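Local coordinates for Alr4995 protein (Nostoc sp., PDB 6LRH), which works as a bifunctional arginine dihydrolase and ornithine cyclodeaminase, its dihydrolase part belonging to the guanidine-modifying enzyme family and here holding L-arginine, at residues K113-E118 against R139-S144; W151-V156 against E276-V281. The protein carries 1 engineered substitution. All coordinates share one frame; numbering follows the deposited sequence.

Contact 1 (K113-E118 against R139-S144). With ARG (arginine), chain C.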
# COMPACT_ATOMS: atom_id res chain seq x y z
N LYS A 113 32.46 -36.73 -19.13
CA LYS A 113 32.62 -36.28 -17.78
C LYS A 113 31.97 -34.91 -17.64
O LYS A 113 32.06 -34.08 -18.54
CB LYS A 113 34.09 -36.21 -17.39
CG LYS A 113 34.31 -35.82 -15.96
CD LYS A 113 35.65 -35.15 -15.74
CE LYS A 113 35.70 -34.55 -14.33
NZ LYS A 113 37.06 -34.13 -13.91
N ASP A 114 31.29 -34.75 -16.50
CA ASP A 114 30.61 -33.53 -16.06
C ASP A 114 29.26 -33.35 -16.73
O ASP A 114 28.62 -32.31 -16.58
CB ASP A 114 31.49 -32.30 -16.26
CG ASP A 114 32.56 -32.17 -15.19
OD1 ASP A 114 32.33 -32.63 -14.07
OD2 ASP A 114 33.63 -31.60 -15.46
N LEU A 115 28.80 -34.37 -17.42
CA LEU A 115 27.44 -34.38 -17.94
C LEU A 115 26.59 -35.31 -17.10
O LEU A 115 26.59 -36.50 -17.34
CB LEU A 115 27.41 -34.81 -19.39
CG LEU A 115 26.09 -34.55 -20.11
CD1 LEU A 115 26.00 -33.08 -20.41
CD2 LEU A 115 25.99 -35.36 -21.39
N PRO A 116 25.84 -34.77 -16.13
CA PRO A 116 25.14 -35.64 -15.19
C PRO A 116 23.94 -36.39 -15.77
O PRO A 116 23.22 -35.90 -16.63
CB PRO A 116 24.69 -34.67 -14.09
CG PRO A 116 24.56 -33.41 -14.77
CD PRO A 116 25.59 -33.36 -15.84
N PHE A 117 23.77 -37.60 -15.27
CA PHE A 117 22.65 -38.45 -15.56
C PHE A 117 22.58 -39.51 -14.47
O PHE A 117 23.58 -40.16 -14.20
CB PHE A 117 22.79 -39.10 -16.94
CG PHE A 117 21.93 -40.29 -17.12
CD1 PHE A 117 20.56 -40.15 -17.26
CD2 PHE A 117 22.47 -41.56 -17.13
CE1 PHE A 117 19.74 -41.25 -17.42
CE2 PHE A 117 21.66 -42.67 -17.29
CZ PHE A 117 20.28 -42.50 -17.44
N GLU A 118 21.43 -39.69 -13.83
CA GLU A 118 21.39 -40.55 -12.66
C GLU A 118 20.49 -41.77 -12.81
O GLU A 118 19.89 -42.23 -11.86
CB GLU A 118 20.99 -39.72 -11.43
CG GLU A 118 21.72 -38.39 -11.34
CD GLU A 118 21.97 -37.92 -9.91
OE1 GLU A 118 21.20 -38.26 -8.99
OE2 GLU A 118 22.93 -37.18 -9.70
N ARG A 139 18.84 -33.06 -11.54
CA ARG A 139 19.96 -33.99 -11.50
C ARG A 139 20.49 -34.27 -12.88
O ARG A 139 21.51 -33.73 -13.26
CB ARG A 139 19.56 -35.30 -10.83
CG ARG A 139 19.35 -35.18 -9.34
CD ARG A 139 20.61 -34.77 -8.63
NE ARG A 139 20.42 -34.64 -7.19
CZ ARG A 139 20.44 -35.66 -6.34
NH1 ARG A 139 20.62 -36.89 -6.77
NH2 ARG A 139 20.27 -35.44 -5.05
N SER A 140 19.81 -35.11 -13.63
CA SER A 140 20.19 -35.35 -15.01
C SER A 140 20.06 -34.11 -15.85
O SER A 140 19.18 -33.29 -15.65
CB SER A 140 19.35 -36.47 -15.61
OG SER A 140 19.60 -37.69 -14.94
N GLU A 141 20.97 -33.99 -16.81
CA GLU A 141 21.05 -32.88 -17.72
C GLU A 141 20.31 -33.18 -19.02
O GLU A 141 20.34 -34.29 -19.51
CB GLU A 141 22.53 -32.57 -17.97
CG GLU A 141 22.83 -31.84 -19.24
CD GLU A 141 22.40 -30.40 -19.18
OE1 GLU A 141 22.44 -29.82 -18.06
OE2 GLU A 141 22.06 -29.84 -20.26
N LEU A 142 19.62 -32.20 -19.57
CA LEU A 142 18.86 -32.39 -20.79
C LEU A 142 19.70 -32.97 -21.92
O LEU A 142 19.19 -33.71 -22.76
CB LEU A 142 18.23 -31.07 -21.23
CG LEU A 142 17.48 -31.08 -22.56
CD1 LEU A 142 16.24 -31.93 -22.47
CD2 LEU A 142 17.15 -29.68 -23.03
N ASP A 143 20.98 -32.64 -21.93
CA ASP A 143 21.85 -33.05 -23.03
C ASP A 143 22.37 -34.48 -22.93
O ASP A 143 23.05 -34.92 -23.82
CB ASP A 143 23.02 -32.09 -23.15
CG ASP A 143 22.65 -30.84 -23.93
OD1 ASP A 143 21.69 -30.92 -24.73
OD2 ASP A 143 23.32 -29.79 -23.76
N SER A 144 22.00 -35.19 -21.88
CA SER A 144 22.26 -36.62 -21.78
C SER A 144 21.22 -37.44 -22.54
O SER A 144 21.50 -38.55 -22.97
CB SER A 144 22.28 -37.07 -20.32
OG SER A 144 21.02 -36.95 -19.70
N ARG C . 20.44 -39.55 -1.22
CA ARG C . 20.14 -39.95 -2.59
C ARG C . 20.35 -38.79 -3.52
O ARG C . 20.16 -37.64 -3.17
CB ARG C . 18.70 -40.47 -2.72
CG ARG C . 18.42 -41.06 -4.08
CD ARG C . 16.99 -41.38 -4.31
NE ARG C . 16.83 -42.10 -5.56
CZ ARG C . 15.70 -42.15 -6.26
NH1 ARG C . 15.66 -42.85 -7.38
NH2 ARG C . 14.62 -41.53 -5.84
OXT ARG C . 20.73 -39.00 -4.65
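E118 and R139 form a salt bridge, OE1 of E118 standing 2.7 Å from NH1 of R139. The carboxylate oxygen lies in the plane of the guanidinium, at its edge, and is met on its syn side, although the two flat groups are turned 60° against each other. A bend at chi2 of R139 (-62°) carries CB, CG and CD obliquely across the carboxylate, with CD 3.5 Å from OE2 of E118. The same guanidinium grips the carboxylate of the bound arginine with two nearly straight bonds: NH1 of R139 reaches OXT of the ligand at 3.0 Å, and NH2 of R139 reaches the ligand's O at 2.9 Å. E118 is itself held by H168 and by the backbone N of L86, consistent with a second-shell residue that orients R139.

Next along the chain, the backbone N of E118 donates to OG of S140 at 2.9 Å; this hydroxyl also bonds with D122. One backbone bond follows, from N of E141 to O of P116 (3.0 Å). S144 doubles the grip on O of E141, which accepts from both N and OG of S144.

Apolar packing takes over at the far end. The P116 ring leans on CB of E141, while L115, its CG anti to the backbone N (chi1 -167°), brings CD1 to 3.6 Å from CG of E141. The carboxylate of E141 is bonded to S313, and Q324 and Q326 of the second subunit pack on L115 and P116. All nine touching residues are buried, and in the dihydrolase domain the arrangement supplies the arginine, R139, that clamps the substrate's alpha-carboxylate, with E118 behind it.

Contact 2 (W151-V156 against E276-V281)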
# COMPACT_ATOMS: atom_id res chain seq x y z
N TRP A 151 22.41 -44.96 -27.60
CA TRP A 151 23.08 -46.08 -26.99
C TRP A 151 22.14 -47.21 -26.59
O TRP A 151 22.51 -48.37 -26.64
CB TRP A 151 23.90 -45.61 -25.79
CG TRP A 151 25.12 -44.86 -26.21
CD1 TRP A 151 25.68 -44.84 -27.45
CD2 TRP A 151 25.93 -44.01 -25.39
NE1 TRP A 151 26.78 -44.04 -27.46
CE2 TRP A 151 26.96 -43.52 -26.20
CE3 TRP A 151 25.89 -43.61 -24.06
CZ2 TRP A 151 27.94 -42.66 -25.73
CZ3 TRP A 151 26.86 -42.76 -23.59
CH2 TRP A 151 27.88 -42.30 -24.42
N LEU A 152 20.92 -46.88 -26.18
CA LEU A 152 19.97 -47.92 -25.84
C LEU A 152 18.91 -48.11 -26.91
O LEU A 152 18.05 -48.96 -26.77
CB LEU A 152 19.32 -47.60 -24.51
CG LEU A 152 20.20 -47.39 -23.28
CD1 LEU A 152 19.40 -46.78 -22.19
CD2 LEU A 152 20.78 -48.69 -22.83
N ASP A 153 18.97 -47.31 -27.97
CA ASP A 153 18.14 -47.49 -29.16
C ASP A 153 16.62 -47.47 -28.91
O ASP A 153 15.90 -48.39 -29.27
CB ASP A 153 18.54 -48.79 -29.84
CG ASP A 153 18.40 -48.72 -31.33
OD1 ASP A 153 18.61 -47.64 -31.89
OD2 ASP A 153 18.09 -49.75 -31.95
N ILE A 154 16.15 -46.37 -28.32
CA ILE A 154 14.79 -46.23 -27.81
C ILE A 154 14.33 -44.79 -28.06
O ILE A 154 15.16 -43.88 -28.03
CB ILE A 154 14.75 -46.58 -26.30
CG1 ILE A 154 13.33 -46.63 -25.75
CG2 ILE A 154 15.65 -45.68 -25.49
CD1 ILE A 154 12.77 -48.01 -25.63
N GLU A 155 13.05 -44.57 -28.32
CA GLU A 155 12.52 -43.20 -28.40
C GLU A 155 12.59 -42.55 -27.03
O GLU A 155 12.22 -43.16 -26.05
CB GLU A 155 11.08 -43.18 -28.92
CG GLU A 155 10.49 -41.78 -29.05
CD GLU A 155 9.03 -41.75 -29.50
OE1 GLU A 155 8.23 -42.53 -28.98
OE2 GLU A 155 8.67 -40.94 -30.37
N VAL A 156 13.08 -41.33 -26.95
CA VAL A 156 13.20 -40.66 -25.66
C VAL A 156 12.34 -39.40 -25.56
O VAL A 156 12.46 -38.48 -26.36
CB VAL A 156 14.65 -40.32 -25.35
CG1 VAL A 156 14.73 -39.38 -24.19
CG2 VAL A 156 15.45 -41.58 -25.06
N GLU A 276 11.13 -53.60 -32.95
CA GLU A 276 10.58 -52.52 -33.75
C GLU A 276 10.91 -51.16 -33.16
O GLU A 276 10.59 -50.13 -33.73
CB GLU A 276 9.07 -52.67 -33.87
CG GLU A 276 8.36 -52.82 -32.53
CD GLU A 276 8.19 -54.27 -32.08
OE1 GLU A 276 9.02 -55.13 -32.45
OE2 GLU A 276 7.23 -54.53 -31.33
N VAL A 277 11.55 -51.17 -32.01
CA VAL A 277 11.83 -49.97 -31.26
C VAL A 277 13.26 -49.48 -31.47
O VAL A 277 14.20 -50.20 -31.19
CB VAL A 277 11.57 -50.21 -29.77
CG1 VAL A 277 12.29 -49.21 -28.92
CG2 VAL A 277 10.07 -50.19 -29.49
N HIS A 278 13.42 -48.26 -31.96
CA HIS A 278 14.74 -47.72 -32.25
C HIS A 278 14.92 -46.29 -31.77
O HIS A 278 13.94 -45.65 -31.38
CB HIS A 278 15.03 -47.81 -33.75
CG HIS A 278 15.00 -49.21 -34.27
ND1 HIS A 278 15.97 -50.14 -33.98
CD2 HIS A 278 14.08 -49.85 -35.04
CE1 HIS A 278 15.68 -51.28 -34.55
NE2 HIS A 278 14.53 -51.14 -35.20
N ALA A 279 16.15 -45.81 -31.81
CA ALA A 279 16.50 -44.47 -31.34
C ALA A 279 15.68 -43.34 -31.96
O ALA A 279 15.40 -43.34 -33.14
CB ALA A 279 17.94 -44.22 -31.59
N ASN A 280 15.31 -42.37 -31.13
CA ASN A 280 14.54 -41.22 -31.58
C ASN A 280 14.66 -40.08 -30.60
O ASN A 280 14.41 -40.23 -29.42
CB ASN A 280 13.07 -41.59 -31.75
CG ASN A 280 12.30 -40.56 -32.53
OD1 ASN A 280 12.88 -39.63 -33.08
ND2 ASN A 280 11.00 -40.73 -32.62
N VAL A 281 15.05 -38.92 -31.11
CA VAL A 281 15.33 -37.77 -30.26
C VAL A 281 14.42 -36.59 -30.61
O VAL A 281 14.32 -36.19 -31.77
CB VAL A 281 16.81 -37.34 -30.40
CG1 VAL A 281 17.12 -36.21 -29.49
CG2 VAL A 281 17.73 -38.49 -30.10
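D153 receives two bonds from the segment 276-281 just where helix 145-152 gives way to strand 155-160, and the two segments then pair in parallel at E155 and N280, within a mixed beta sheet. D153 is the first residue to leave the helix and has a positive phi, a turn that starts the chain toward the strand.

The side-chain bonds use both carboxylate oxygens of D153. OD1 accepts the backbone N of A279 at 3.1 Å, from well above the carboxylate plane. OD2 takes ND1 of H278 at 3.0 Å; it lies close to the imidazole plane, at the ring edge, while the carboxylate is rotated 60° from that ring. The aspartate thus bonds two successive residues, H278 and A279, one from each oxygen.

Among the backbone bonds, N of V156 gives one to O of N280 (3.0 Å), whereas N of N280 makes a weak one to O of I154. E155 and N280 are the bridged pair, and strand 155-160 is paired on its other side with strand 132-136, through a backbone bond between E155 and L132.

The apolar side-chain pair is I154 with V277, CD1 of I154 lying 3.5 Å from CG1 of V277, and the two run alongside each other.

E155 and N280 also project from the same face of the sheet. E155 has CG anti to the backbone N (chi1 -179°), as N280 does, which lays the side chains next to each other. The carboxylate of E155 is engaged by R199 and Y282; its CG lies 3.7 Å from CB of N280, and the carboxylate and amide planes are only 11° apart.

Helix 145-152 joins the two sites: contact 1 ends on S144, just before its first residue, and contact 2 begins at W151, in its last turn. Along the chain contact 1 therefore closes before contact 2 opens. Their centres are 18 Å apart and the nearest atoms about 6 Å, with no touch between them. Y147 packs on both L115 and W151, and L148 on F117. Contact 1 faces the arginine pocket, whereas contact 2, partly buried, brings strand 280-292 beside strand 155-160. Through that strand, the sheet of the substrate-binding part continues to strands 329-337 and 313-320.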